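Local coordinates for ABC transporter substrate binding protein (Ribose) (Agrobacterium vitis, PDB 4WUT) that probably serves as the sugar-binding component of an ABC transporter, here holding beta-D-fucopyranose between the two lobes of a periplasmic binding protein fold, at residues Asp46-Lys51 against Lys273-Leu278; Ala143-Val148 against Ser181-Val186; Ile154-Tyr159 against Gly171-Tyr176. All blocks are in the same frame, centred on the assembly; numbering follows the deposited sequence.

Contact 1 of 3, residues Asp46-Lys51 against Lys273-Leu278; sequences DAAIGK and KGVDTL
Two neighbouring helices of one lobe, 36-49 and 267-282, meet where Ala48 touches Val275 and Asp276; the CA atoms of Ala48 and Asp276 are 6.2 Å apart. Ala48 CB points at the partner helix and touches Val275 CG1 at 3.7 Å. With CG1 anti to the backbone N (chi1 168°), Val275 offers that same methyl to Ile49 as well, whose CD1 lies 4.0 Å from Val275 CG1; the Ile49 and Val275 side chains cross at roughly a right angle. On the other flank the carboxylate of Asp276 reaches back over the alanine, OD1 coming within 3.4 Å of Ala48 CB. No direct hydrogen bond joins the two segments. Instead one water donates to both, at 2.5 Å from Ala48 O and 2.6 Å from Asp276 OD1, and so links a carbonyl near the end of helix 36-49 to the carboxylate. Behind the interface Thr277 touches Val111 and Ala127, and Ile49 touches Ile57, so both helices rest on the sheet. Lys51 NZ remains 4.8 Å from Asp276 OD2, too far for a salt bridge; any electrostatic effect is probably weak and shared with Glu272, with which Lys51 forms a long, weak ion pair. The chemistry therefore divides in two: the small methyl of Ala48 is compatible with the close approach of the helices, and one water bridges the nearest polar atoms, Ala48 O and Asp276 OD1.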
ATOM      1  N   ASP A  46       4.939   5.605  16.325  1.00 18.23           N
ATOM      2  CA  ASP A  46       5.845   6.074  17.364  1.00 20.80           C
ATOM      3  C   ASP A  46       5.344   7.389  17.952  1.00 23.79           C
ATOM      4  O   ASP A  46       5.459   7.633  19.156  1.00 27.50           O
ATOM      5  CB  ASP A  46       7.251   6.272  16.789  1.00 22.02           C
ATOM      6  CG  ASP A  46       8.045   4.981  16.712  1.00 29.56           C
ATOM      7  OD1 ASP A  46       7.672   4.006  17.393  1.00 30.15           O
ATOM      8  OD2 ASP A  46       9.068   4.949  15.988  1.00 32.72           O
ATOM      9  N   ALA A  47       4.802   8.239  17.091  1.00 23.15           N
ATOM     10  CA  ALA A  47       4.294   9.543  17.510  1.00 26.77           C
ATOM     11  C   ALA A  47       3.126   9.370  18.474  1.00 26.76           C
ATOM     12  O   ALA A  47       3.101   9.975  19.544  1.00 27.73           O
ATOM     13  CB  ALA A  47       3.868  10.352  16.304  1.00 25.12           C
ATOM     14  N   ALA A  48       2.180   8.513  18.098  1.00 21.32           N
ATOM     15  CA  ALA A  48       0.997   8.270  18.923  1.00 21.66           C
ATOM     16  C   ALA A  48       1.358   7.675  20.278  1.00 24.89           C
ATOM     17  O   ALA A  48       0.828   8.087  21.310  1.00 27.50           O
ATOM     18  CB  ALA A  48       0.055   7.335  18.200  1.00 21.23           C
ATOM     19  N   ILE A  49       2.240   6.684  20.276  1.00 26.05           N
ATOM     20  CA  ILE A  49       2.563   5.981  21.505  1.00 26.13           C
ATOM     21  C   ILE A  49       3.308   6.907  22.479  1.00 27.97           C
ATOM     22  O   ILE A  49       3.131   6.821  23.697  1.00 34.49           O
ATOM     23  CB  ILE A  49       3.370   4.698  21.208  1.00 28.55           C
ATOM     24  CG1 ILE A  49       3.220   3.679  22.338  1.00 33.00           C
ATOM     25  CG2 ILE A  49       4.825   5.025  20.982  1.00 32.02           C
ATOM     26  CD1 ILE A  49       1.858   3.020  22.399  1.00 31.09           C
ATOM     27  N   GLY A  50       4.107   7.819  21.932  1.00 27.42           N
ATOM     28  CA  GLY A  50       4.909   8.713  22.746  1.00 31.17           C
ATOM     29  C   GLY A  50       4.123   9.788  23.475  1.00 33.24           C
ATOM     30  O   GLY A  50       4.704  10.580  24.217  1.00 35.68           O
ATOM     31  N   LYS A  51       2.810   9.822  23.277  1.00 38.12           N
ATOM     32  CA  LYS A  51       1.966  10.818  23.934  1.00 38.52           C
ATOM     33  C   LYS A  51       1.207  10.226  25.126  1.00 40.32           C
ATOM     34  O   LYS A  51       0.240  10.813  25.621  1.00 43.53           O
ATOM     35  CB  LYS A  51       0.999  11.430  22.922  1.00 38.87           C
ATOM     36  CG  LYS A  51       1.711  12.213  21.834  1.00 43.49           C
ATOM     37  CD  LYS A  51       0.766  13.083  21.035  1.00 43.71           C
ATOM     38  CE  LYS A  51      -0.268  12.264  20.304  1.00 45.06           C
ATOM     39  NZ  LYS A  51      -0.866  13.052  19.186  1.00 49.10           N
ATOM     40  N   LYS A 273      -3.045   6.971  13.781  1.00 18.49           N
ATOM     41  CA  LYS A 273      -4.440   6.709  14.139  1.00 17.16           C
ATOM     42  C   LYS A 273      -4.687   5.234  14.411  1.00 16.83           C
ATOM     43  O   LYS A 273      -5.606   4.872  15.151  1.00 18.31           O
ATOM     44  CB  LYS A 273      -5.410   7.207  13.071  1.00 20.08           C
ATOM     45  CG  LYS A 273      -6.853   7.168  13.561  1.00 19.56           C
ATOM     46  CD  LYS A 273      -7.714   8.207  12.928  1.00 23.71           C
ATOM     47  CE  LYS A 273      -9.136   8.067  13.469  1.00 30.75           C
ATOM     48  NZ  LYS A 273      -9.950   9.293  13.291  1.00 28.83           N
ATOM     49  N   GLY A 274      -3.856   4.379  13.845  1.00 15.77           N
ATOM     50  CA  GLY A 274      -3.928   2.961  14.181  1.00 15.25           C
ATOM     51  C   GLY A 274      -3.677   2.744  15.666  1.00 15.22           C
ATOM     52  O   GLY A 274      -4.458   2.069  16.371  1.00 15.20           O
ATOM     53  N   VAL A 275      -2.571   3.293  16.155  1.00 15.58           N
ATOM     54  CA  VAL A 275      -2.224   3.173  17.560  1.00 17.17           C
ATOM     55  C   VAL A 275      -3.270   3.918  18.419  1.00 16.73           C
ATOM     56  O   VAL A 275      -3.737   3.406  19.438  1.00 18.53           O
ATOM     57  CB  VAL A 275      -0.778   3.667  17.826  1.00 17.43           C
ATOM     58  CG1 VAL A 275      -0.527   3.823  19.306  1.00 20.43           C
ATOM     59  CG2 VAL A 275       0.231   2.696  17.236  1.00 15.48           C
ATOM     60  N   ASP A 276      -3.688   5.101  17.997  1.00 19.18           N
ATOM     61  CA  ASP A 276      -4.661   5.830  18.795  1.00 21.19           C
ATOM     62  C   ASP A 276      -5.988   5.067  18.885  1.00 17.45           C
ATOM     63  O   ASP A 276      -6.676   5.134  19.914  1.00 18.71           O
ATOM     64  CB  ASP A 276      -4.856   7.251  18.273  1.00 20.70           C
ATOM     65  CG  ASP A 276      -3.689   8.171  18.645  1.00 30.14           C
ATOM     66  OD1 ASP A 276      -3.012   7.914  19.667  1.00 30.35           O
ATOM     67  OD2 ASP A 276      -3.443   9.152  17.920  1.00 31.00           O
ATOM     68  N   THR A 277      -6.331   4.322  17.840  1.00 16.89           N
ATOM     69  CA  THR A 277      -7.584   3.560  17.844  1.00 16.95           C
ATOM     70  C   THR A 277      -7.482   2.409  18.842  1.00 16.51           C
ATOM     71  O   THR A 277      -8.420   2.126  19.601  1.00 16.88           O
ATOM     72  CB  THR A 277      -7.930   3.040  16.426  1.00 16.72           C
ATOM     73  OG1 THR A 277      -8.150   4.165  15.549  1.00 18.90           O
ATOM     74  CG2 THR A 277      -9.166   2.174  16.464  1.00 16.97           C
ATOM     75  N   LEU A 278      -6.334   1.742  18.842  1.00 15.86           N
ATOM     76  CA  LEU A 278      -6.102   0.686  19.825  1.00 15.61           C
ATOM     77  C   LEU A 278      -6.108   1.226  21.256  1.00 16.26           C
ATOM     78  O   LEU A 278      -6.657   0.598  22.148  1.00 16.31           O
ATOM     79  CB  LEU A 278      -4.799  -0.043  19.530  1.00 15.11           C
ATOM     80  CG  LEU A 278      -4.898  -0.968  18.317  1.00 14.73           C
ATOM     81  CD1 LEU A 278      -3.495  -1.440  17.901  1.00 14.47           C
ATOM     82  CD2 LEU A 278      -5.844  -2.164  18.561  1.00 14.78           C
TER
HETATM   83  O   HOH W   1      -1.499   9.043  21.475  1.00 27.80           O

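Contact 2 of 3, residues Ala143-Val148 against Ser181-Val186; sequences AMIQKV and SKLQIV. With CA (calcium ion), chain G.
Leu183, just ahead of strand 184-190, fits its two methyl groups against Ile145 and Val148 near the end of helix 133-148. Its CD1 lies 3.9 Å from Ile145 CG1, while its other branch, CD2, stands 3.9 Å from Val148 CG1, so the forked end of the leucine meets two residues one helical turn apart. It crosses both side chains at a slant. These leucine contacts are the tight part: they are entirely apolar and their residues are largely buried. Ile177 touches both Ile145 and Leu183, and Val240 touches Val148. At the border of this cluster, Ile145 has CG1 beside the backbone N (chi1 -73°) and an extended chain beyond it (chi2 166°), which carries CD1 out to Ser181, 3.9 Å from Ser181 CB.

Ser181 marks the change to the looser side. Its OG accepts a fairly straight hydrogen bond from Leu183 N, 3.1 Å long with an N-H...O angle of 160°, which makes an ST turn; OG is also bonded to Ile177 O, so the hydroxyl, although set beside an apolar cluster, is satisfied. The carbonyl of the same residue serves the solvent side: Ser181 O binds the calcium ion at 2.5 Å, and three waters, at 2.3 to 2.4 Å from the metal, share its coordination with Lys178 O. The ligands identified are thus two main-chain carbonyls and three waters. Helix 133-148 packs through Ile145 and Val148 on Ser181 and Leu183, and here the turn joins helix 164-180 to edge strand 184-190 within the beta-alpha-beta crossover that starts from strand 153-158.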
ATOM      1  N   ALA A 143      -6.188   9.438 -14.501  1.00 14.01           N
ATOM      2  CA  ALA A 143      -4.955  10.165 -14.818  1.00 14.22           C
ATOM      3  C   ALA A 143      -4.280   9.583 -16.052  1.00 13.92           C
ATOM      4  O   ALA A 143      -3.750  10.310 -16.894  1.00 14.54           O
ATOM      5  CB  ALA A 143      -3.984  10.128 -13.637  1.00 13.85           C
HETATM    6  N   MSE A 144      -4.269   8.261 -16.137  1.00 13.12           N
HETATM    7  CA  MSE A 144      -3.689   7.585 -17.280  1.00 12.99           C
HETATM    8  C   MSE A 144      -4.405   7.958 -18.571  1.00 13.74           C
HETATM    9  O   MSE A 144      -3.776   8.392 -19.528  1.00 14.24           O
HETATM   10  CB  MSE A 144      -3.746   6.063 -17.066  1.00 12.23           C
HETATM   11  CG  MSE A 144      -3.123   5.281 -18.184  1.00 12.26           C
HETATM   12 SE   MSE A 144      -1.169   5.439 -18.235  1.00 22.30          SE
HETATM   13  CE  MSE A 144      -0.765   4.225 -16.771  1.00 12.83           C
ATOM     14  N   ILE A 145      -5.728   7.810 -18.580  1.00 14.00           N
ATOM     15  CA  ILE A 145      -6.511   8.122 -19.779  1.00 14.88           C
ATOM     16  C   ILE A 145      -6.373   9.582 -20.208  1.00 15.79           C
ATOM     17  O   ILE A 145      -6.261   9.871 -21.401  1.00 16.44           O
ATOM     18  CB  ILE A 145      -7.984   7.697 -19.571  1.00 15.21           C
ATOM     19  CG1 ILE A 145      -8.056   6.169 -19.622  1.00 14.67           C
ATOM     20  CG2 ILE A 145      -8.873   8.312 -20.618  1.00 16.39           C
ATOM     21  CD1 ILE A 145      -9.363   5.611 -19.115  1.00 17.77           C
ATOM     22  N   GLN A 146      -6.354  10.501 -19.257  1.00 15.98           N
ATOM     23  CA  GLN A 146      -6.286  11.900 -19.618  1.00 17.07           C
ATOM     24  C   GLN A 146      -4.992  12.237 -20.334  1.00 17.26           C
ATOM     25  O   GLN A 146      -4.958  13.137 -21.161  1.00 18.30           O
ATOM     26  CB  GLN A 146      -6.534  12.749 -18.376  1.00 18.16           C
ATOM     27  CG  GLN A 146      -7.983  12.583 -17.893  1.00 20.61           C
ATOM     28  CD  GLN A 146      -8.989  12.916 -18.982  1.00 22.31           C
ATOM     29  OE1 GLN A 146      -9.870  12.123 -19.320  1.00 30.21           O
ATOM     30  NE2 GLN A 146      -8.811  14.059 -19.559  1.00 22.14           N
ATOM     31  N   LYS A 147      -3.928  11.468 -20.088  1.00 16.42           N
ATOM     32  CA  LYS A 147      -2.672  11.756 -20.735  1.00 16.80           C
ATOM     33  C   LYS A 147      -2.463  10.883 -21.967  1.00 16.73           C
ATOM     34  O   LYS A 147      -1.935  11.363 -22.982  1.00 23.46           O
ATOM     35  CB  LYS A 147      -1.506  11.620 -19.743  1.00 17.65           C
ATOM     36  CG  LYS A 147      -0.155  11.875 -20.328  1.00 28.27           C
ATOM     37  CD  LYS A 147       0.112  13.339 -20.582  1.00 33.53           C
ATOM     38  CE  LYS A 147       1.370  13.505 -21.435  1.00 40.03           C
ATOM     39  NZ  LYS A 147       1.247  12.779 -22.752  1.00 44.58           N
ATOM     40  N   VAL A 148      -2.939   9.645 -21.917  1.00 15.95           N
ATOM     41  CA  VAL A 148      -2.707   8.672 -22.977  1.00 15.98           C
ATOM     42  C   VAL A 148      -3.781   8.695 -24.052  1.00 18.13           C
ATOM     43  O   VAL A 148      -3.511   8.388 -25.218  1.00 19.76           O
ATOM     44  CB  VAL A 148      -2.640   7.256 -22.385  1.00 18.48           C
ATOM     45  CG1 VAL A 148      -2.850   6.197 -23.462  1.00 29.44           C
ATOM     46  CG2 VAL A 148      -1.311   7.065 -21.642  1.00 21.01           C
ATOM     47  N   SER A 181     -12.469   3.299 -21.764  1.00 13.54           N
ATOM     48  CA  SER A 181     -11.552   3.345 -22.887  1.00 14.56           C
ATOM     49  C   SER A 181     -11.580   2.017 -23.629  1.00 13.13           C
ATOM     50  O   SER A 181     -12.292   1.075 -23.227  1.00 16.96           O
ATOM     51  CB  SER A 181     -10.125   3.638 -22.421  1.00 13.06           C
ATOM     52  OG  SER A 181      -9.533   2.474 -21.867  1.00 13.88           O
ATOM     53  N   LYS A 182     -10.836   1.958 -24.725  1.00 14.19           N
ATOM     54  CA  LYS A 182     -10.565   0.676 -25.359  1.00 16.64           C
ATOM     55  C   LYS A 182      -9.058   0.357 -25.281  1.00 15.17           C
ATOM     56  O   LYS A 182      -8.524  -0.355 -26.121  1.00 17.02           O
ATOM     57  CB  LYS A 182     -11.102   0.605 -26.794  1.00 25.20           C
ATOM     58  CG  LYS A 182     -10.926   1.848 -27.646  1.00 22.14           C
ATOM     59  CD  LYS A 182     -11.305   1.560 -29.098  1.00 23.84           C
ATOM     60  CE  LYS A 182     -12.774   1.230 -29.262  1.00 22.43           C
ATOM     61  NZ  LYS A 182     -13.660   2.412 -29.041  1.00 19.91           N
ATOM     62  N   LEU A 183      -8.390   0.890 -24.261  1.00 13.16           N
ATOM     63  CA  LEU A 183      -6.991   0.537 -24.016  1.00 12.67           C
ATOM     64  C   LEU A 183      -6.857  -0.950 -23.751  1.00 15.22           C
ATOM     65  O   LEU A 183      -7.695  -1.565 -23.079  1.00 15.44           O
ATOM     66  CB  LEU A 183      -6.415   1.325 -22.844  1.00 10.63           C
ATOM     67  CG  LEU A 183      -6.337   2.841 -23.024  1.00 12.45           C
ATOM     68  CD1 LEU A 183      -6.074   3.604 -21.717  1.00 16.06           C
ATOM     69  CD2 LEU A 183      -5.290   3.213 -24.071  1.00 15.83           C
ATOM     70  N   GLN A 184      -5.788  -1.513 -24.304  1.00 13.35           N
ATOM     71  CA  GLN A 184      -5.442  -2.916 -24.110  1.00 11.37           C
ATOM     72  C   GLN A 184      -4.484  -3.037 -22.960  1.00 13.01           C
ATOM     73  O   GLN A 184      -3.460  -2.365 -22.962  1.00 17.11           O
ATOM     74  CB  GLN A 184      -4.772  -3.459 -25.369  1.00 15.15           C
ATOM     75  CG  GLN A 184      -4.216  -4.850 -25.214  1.00 27.22           C
ATOM     76  CD  GLN A 184      -3.602  -5.385 -26.498  1.00 34.66           C
ATOM     77  OE1 GLN A 184      -3.923  -4.918 -27.599  1.00 39.03           O
ATOM     78  NE2 GLN A 184      -2.709  -6.367 -26.360  1.00 33.72           N
ATOM     79  N   ILE A 185      -4.796  -3.893 -21.991  1.00 12.37           N
ATOM     80  CA  ILE A 185      -3.938  -4.071 -20.837  1.00 11.89           C
ATOM     81  C   ILE A 185      -2.983  -5.245 -21.062  1.00  9.55           C
ATOM     82  O   ILE A 185      -3.407  -6.343 -21.417  1.00 12.67           O
ATOM     83  CB  ILE A 185      -4.755  -4.273 -19.560  1.00 15.82           C
ATOM     84  CG1 ILE A 185      -5.477  -2.968 -19.193  1.00 23.68           C
ATOM     85  CG2 ILE A 185      -3.869  -4.739 -18.406  1.00 18.88           C
ATOM     86  CD1 ILE A 185      -6.529  -3.127 -18.136  1.00 27.51           C
ATOM     87  N   VAL A 186      -1.688  -4.968 -20.926  1.00 10.23           N
ATOM     88  CA  VAL A 186      -0.617  -5.962 -20.915  1.00 10.41           C
ATOM     89  C   VAL A 186      -0.294  -6.264 -19.446  1.00 11.59           C
ATOM     90  O   VAL A 186      -0.174  -5.357 -18.620  1.00 11.81           O
ATOM     91  CB  VAL A 186       0.642  -5.377 -21.591  1.00 21.27           C
ATOM     92  CG1 VAL A 186       1.755  -6.406 -21.628  1.00 27.49           C
ATOM     93  CG2 VAL A 186       0.302  -4.875 -23.001  1.00 27.93           C
TER
HETATM   94 CA    CA G 406     -14.217  -0.530 -23.032  1.00 20.86          CA
HETATM   95  O   HOH W   2     -16.404  -1.195 -22.221  1.00 26.84           O
HETATM   96  O   HOH W   3     -14.956  -2.592 -23.823  1.00 34.04           O
HETATM   97  O   HOH W   4     -12.317  -1.950 -23.146  1.00 21.39           O

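Contact 3 of 3, residues Ile154-Tyr159 against Gly171-Tyr176; sequences IAVMSY and GGFTDY
Phe173 of helix 164-180 brings its ring to Ile154 and Val156, two residues of strand 153-158 whose side chains emerge on the same side of the sheet. The apolar contacts converge on one ring atom: Phe173 CE2 lies 3.9 Å from Ile154 CD1 and also 3.9 Å from Val156 CG2. Neighbouring atoms spread the contact, with Phe173 CZ 4.0 Å from Ile154 CD1 and Phe173 CD2 4.1 Å from Val156 CG2. Both methyls approach the ring obliquely. The phenylalanine reaches them because its CG is anti to the backbone N (chi1 -178°), which directs the ring from the helix down to the strand; the Ile154 side chain extends from the opposite direction (chi2 171°), whereas Val156 slides past it.

Polar interactions lie outside this apolar strip, and no hydrogen bond crosses between 154-159 and 171-176. At the strand's end Ser158 OG bonds to Glu166 OE2, and just beyond it Tyr159 OH bonds to Ser165 OG, tying the chain to the start of the same helix; Tyr159 also touches the bound fucose. On the helix, Thr174 OG1 bonds to Val170 O.

Phe173 also stacks with the ring of Phe216 and touches Ala140 and Ala141 of helix 133-148. It thus sits between two helices and the sheet, in the first half of the crossover from strand 153-158 to strand 184-190.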
ATOM      1  N   ILE A 154      -1.456  -0.323 -22.591  1.00 13.96           N
ATOM      2  CA  ILE A 154      -0.805   0.049 -21.347  1.00 13.10           C
ATOM      3  C   ILE A 154      -0.472  -1.214 -20.553  1.00 12.73           C
ATOM      4  O   ILE A 154      -1.113  -2.244 -20.739  1.00 13.74           O
ATOM      5  CB  ILE A 154      -1.652   0.990 -20.484  1.00 12.54           C
ATOM      6  CG1 ILE A 154      -2.936   0.297 -20.037  1.00 12.63           C
ATOM      7  CG2 ILE A 154      -1.918   2.325 -21.220  1.00 13.05           C
ATOM      8  CD1 ILE A 154      -3.718   1.106 -19.001  1.00 17.61           C
ATOM      9  N   ALA A 155       0.527  -1.127 -19.686  1.00 12.28           N
ATOM     10  CA  ALA A 155       0.940  -2.261 -18.859  1.00 12.01           C
ATOM     11  C   ALA A 155       0.604  -2.037 -17.407  1.00 11.15           C
ATOM     12  O   ALA A 155       0.689  -0.916 -16.903  1.00 10.83           O
ATOM     13  CB  ALA A 155       2.436  -2.480 -18.997  1.00 12.44           C
ATOM     14  N   VAL A 156       0.247  -3.122 -16.712  1.00 10.95           N
ATOM     15  CA  VAL A 156      -0.037  -3.074 -15.287  1.00 10.28           C
ATOM     16  C   VAL A 156       1.025  -3.880 -14.542  1.00 10.22           C
ATOM     17  O   VAL A 156       1.108  -5.120 -14.692  1.00 10.60           O
ATOM     18  CB  VAL A 156      -1.431  -3.640 -14.972  1.00 10.26           C
ATOM     19  CG1 VAL A 156      -1.615  -3.756 -13.477  1.00  9.74           C
ATOM     20  CG2 VAL A 156      -2.485  -2.732 -15.584  1.00 10.44           C
HETATM   21  N   MSE A 157       1.820  -3.167 -13.755  1.00  9.93           N
HETATM   22  CA  MSE A 157       2.862  -3.739 -12.900  1.00  9.97           C
HETATM   23  C   MSE A 157       2.324  -3.753 -11.479  1.00  9.42           C
HETATM   24  O   MSE A 157       2.207  -2.710 -10.806  1.00  9.14           O
HETATM   25  CB  MSE A 157       4.151  -2.898 -12.967  1.00 10.31           C
HETATM   26  CG  MSE A 157       4.519  -2.443 -14.380  1.00 10.92           C
HETATM   27 SE   MSE A 157       4.576  -3.854 -15.749  1.00 16.07          SE
HETATM   28  CE  MSE A 157       6.111  -4.824 -15.173  1.00 12.38           C
ATOM     29  N   SER A 158       1.988  -4.958 -11.007  1.00  9.44           N
ATOM     30  CA  SER A 158       1.453  -5.121  -9.674  1.00  9.08           C
ATOM     31  C   SER A 158       2.486  -5.790  -8.761  1.00  9.24           C
ATOM     32  O   SER A 158       3.640  -5.924  -9.132  1.00  9.64           O
ATOM     33  CB  SER A 158       0.149  -5.900  -9.729  1.00  9.84           C
ATOM     34  OG  SER A 158      -0.467  -5.914  -8.449  1.00 10.09           O
ATOM     35  N   TYR A 159       2.064  -6.110  -7.546  1.00  9.80           N
ATOM     36  CA  TYR A 159       3.001  -6.509  -6.509  1.00  9.25           C
ATOM     37  C   TYR A 159       2.730  -7.935  -6.050  1.00  9.56           C
ATOM     38  O   TYR A 159       3.301  -8.871  -6.602  1.00 10.14           O
ATOM     39  CB  TYR A 159       3.063  -5.478  -5.346  1.00  9.02           C
ATOM     40  CG  TYR A 159       1.809  -4.860  -4.820  1.00  8.94           C
ATOM     41  CD1 TYR A 159       1.118  -3.904  -5.558  1.00  9.07           C
ATOM     42  CD2 TYR A 159       1.372  -5.117  -3.528  1.00  9.37           C
ATOM     43  CE1 TYR A 159       0.003  -3.283  -5.066  1.00 10.11           C
ATOM     44  CE2 TYR A 159       0.257  -4.490  -3.022  1.00  9.37           C
ATOM     45  CZ  TYR A 159      -0.427  -3.572  -3.797  1.00  9.75           C
ATOM     46  OH  TYR A 159      -1.535  -2.940  -3.302  1.00 10.41           O
ATOM     47  N   GLY A 171      -7.819  -3.848  -9.229  1.00 12.54           N
ATOM     48  CA  GLY A 171      -9.138  -4.029  -9.804  1.00 14.42           C
ATOM     49  C   GLY A 171      -9.839  -2.716 -10.134  1.00 14.49           C
ATOM     50  O   GLY A 171     -10.504  -2.608 -11.169  1.00 15.39           O
ATOM     51  N   GLY A 172      -9.742  -1.729  -9.243  1.00 12.84           N
ATOM     52  CA  GLY A 172     -10.329  -0.427  -9.503  1.00 13.23           C
ATOM     53  C   GLY A 172      -9.735   0.177 -10.769  1.00 12.62           C
ATOM     54  O   GLY A 172     -10.452   0.705 -11.628  1.00 14.97           O
ATOM     55  N   PHE A 173      -8.414   0.112 -10.877  1.00 10.98           N
ATOM     56  CA  PHE A 173      -7.706   0.613 -12.049  1.00  7.88           C
ATOM     57  C   PHE A 173      -8.185  -0.106 -13.303  1.00  9.99           C
ATOM     58  O   PHE A 173      -8.599   0.517 -14.281  1.00 11.24           O
ATOM     59  CB  PHE A 173      -6.190   0.412 -11.874  1.00 10.46           C
ATOM     60  CG  PHE A 173      -5.351   0.956 -13.025  1.00  8.21           C
ATOM     61  CD1 PHE A 173      -4.900   2.270 -13.027  1.00 10.14           C
ATOM     62  CD2 PHE A 173      -5.010   0.144 -14.101  1.00 10.33           C
ATOM     63  CE1 PHE A 173      -4.134   2.756 -14.061  1.00 11.64           C
ATOM     64  CE2 PHE A 173      -4.269   0.653 -15.152  1.00  8.88           C
ATOM     65  CZ  PHE A 173      -3.818   1.948 -15.122  1.00  9.10           C
ATOM     66  N   THR A 174      -8.117  -1.431 -13.274  1.00 10.74           N
ATOM     67  CA  THR A 174      -8.408  -2.232 -14.430  1.00 12.07           C
ATOM     68  C   THR A 174      -9.852  -2.059 -14.893  1.00 14.89           C
ATOM     69  O   THR A 174     -10.110  -1.931 -16.076  1.00 14.81           O
ATOM     70  CB  THR A 174      -8.087  -3.721 -14.129  1.00 15.50           C
ATOM     71  OG1 THR A 174      -6.698  -3.837 -13.786  1.00 15.97           O
ATOM     72  CG2 THR A 174      -8.392  -4.580 -15.325  1.00 20.88           C
ATOM     73  N   ASP A 175     -10.784  -2.060 -13.953  1.00 14.46           N
ATOM     74  CA  ASP A 175     -12.194  -1.944 -14.304  1.00 16.86           C
ATOM     75  C   ASP A 175     -12.480  -0.584 -14.921  1.00 15.48           C
ATOM     76  O   ASP A 175     -13.300  -0.464 -15.851  1.00 15.02           O
ATOM     77  CB  ASP A 175     -13.079  -2.146 -13.070  1.00 17.28           C
ATOM     78  CG  ASP A 175     -13.056  -3.578 -12.550  1.00 25.43           C
ATOM     79  OD1 ASP A 175     -12.500  -4.464 -13.227  1.00 27.49           O
ATOM     80  OD2 ASP A 175     -13.607  -3.809 -11.454  1.00 30.41           O
ATOM     81  N   TYR A 176     -11.815   0.445 -14.402  1.00 13.82           N
ATOM     82  CA  TYR A 176     -12.026   1.810 -14.925  1.00 14.96           C
ATOM     83  C   TYR A 176     -11.485   1.927 -16.337  1.00 14.76           C
ATOM     84  O   TYR A 176     -12.125   2.496 -17.205  1.00 15.55           O
ATOM     85  CB  TYR A 176     -11.396   2.886 -14.019  1.00 15.29           C
ATOM     86  CG  TYR A 176     -11.786   4.307 -14.414  1.00 13.36           C
ATOM     87  CD1 TYR A 176     -11.110   4.969 -15.421  1.00 12.24           C
ATOM     88  CD2 TYR A 176     -12.822   4.959 -13.773  1.00 13.48           C
ATOM     89  CE1 TYR A 176     -11.485   6.248 -15.806  1.00 14.07           C
ATOM     90  CE2 TYR A 176     -13.207   6.216 -14.144  1.00 16.78           C
ATOM     91  CZ  TYR A 176     -12.523   6.860 -15.144  1.00 17.12           C
ATOM     92  OH  TYR A 176     -12.904   8.130 -15.486  1.00 22.80           O
TER

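Contact 1 lies in one lobe and contacts 2 and 3 in the other, on opposite sides of the chain's centre: the centre of contact 1 is 40 Å from that of contact 2 and 33 Å from that of contact 3. Contacts 2 and 3 are only 10 Å apart, centre to centre, and touch, with Val186 N 2.8 Å from Ile154 O in a probable hydrogen bond between adjacent strands. Along the chain they are nested, contact 3 inside the loop closed by contact 2, and both inside that of contact 1. An early and a late segment thus meet in one lobe, while contacts 2 and 3 come from the chain between them, with the sugar pocket between the lobes.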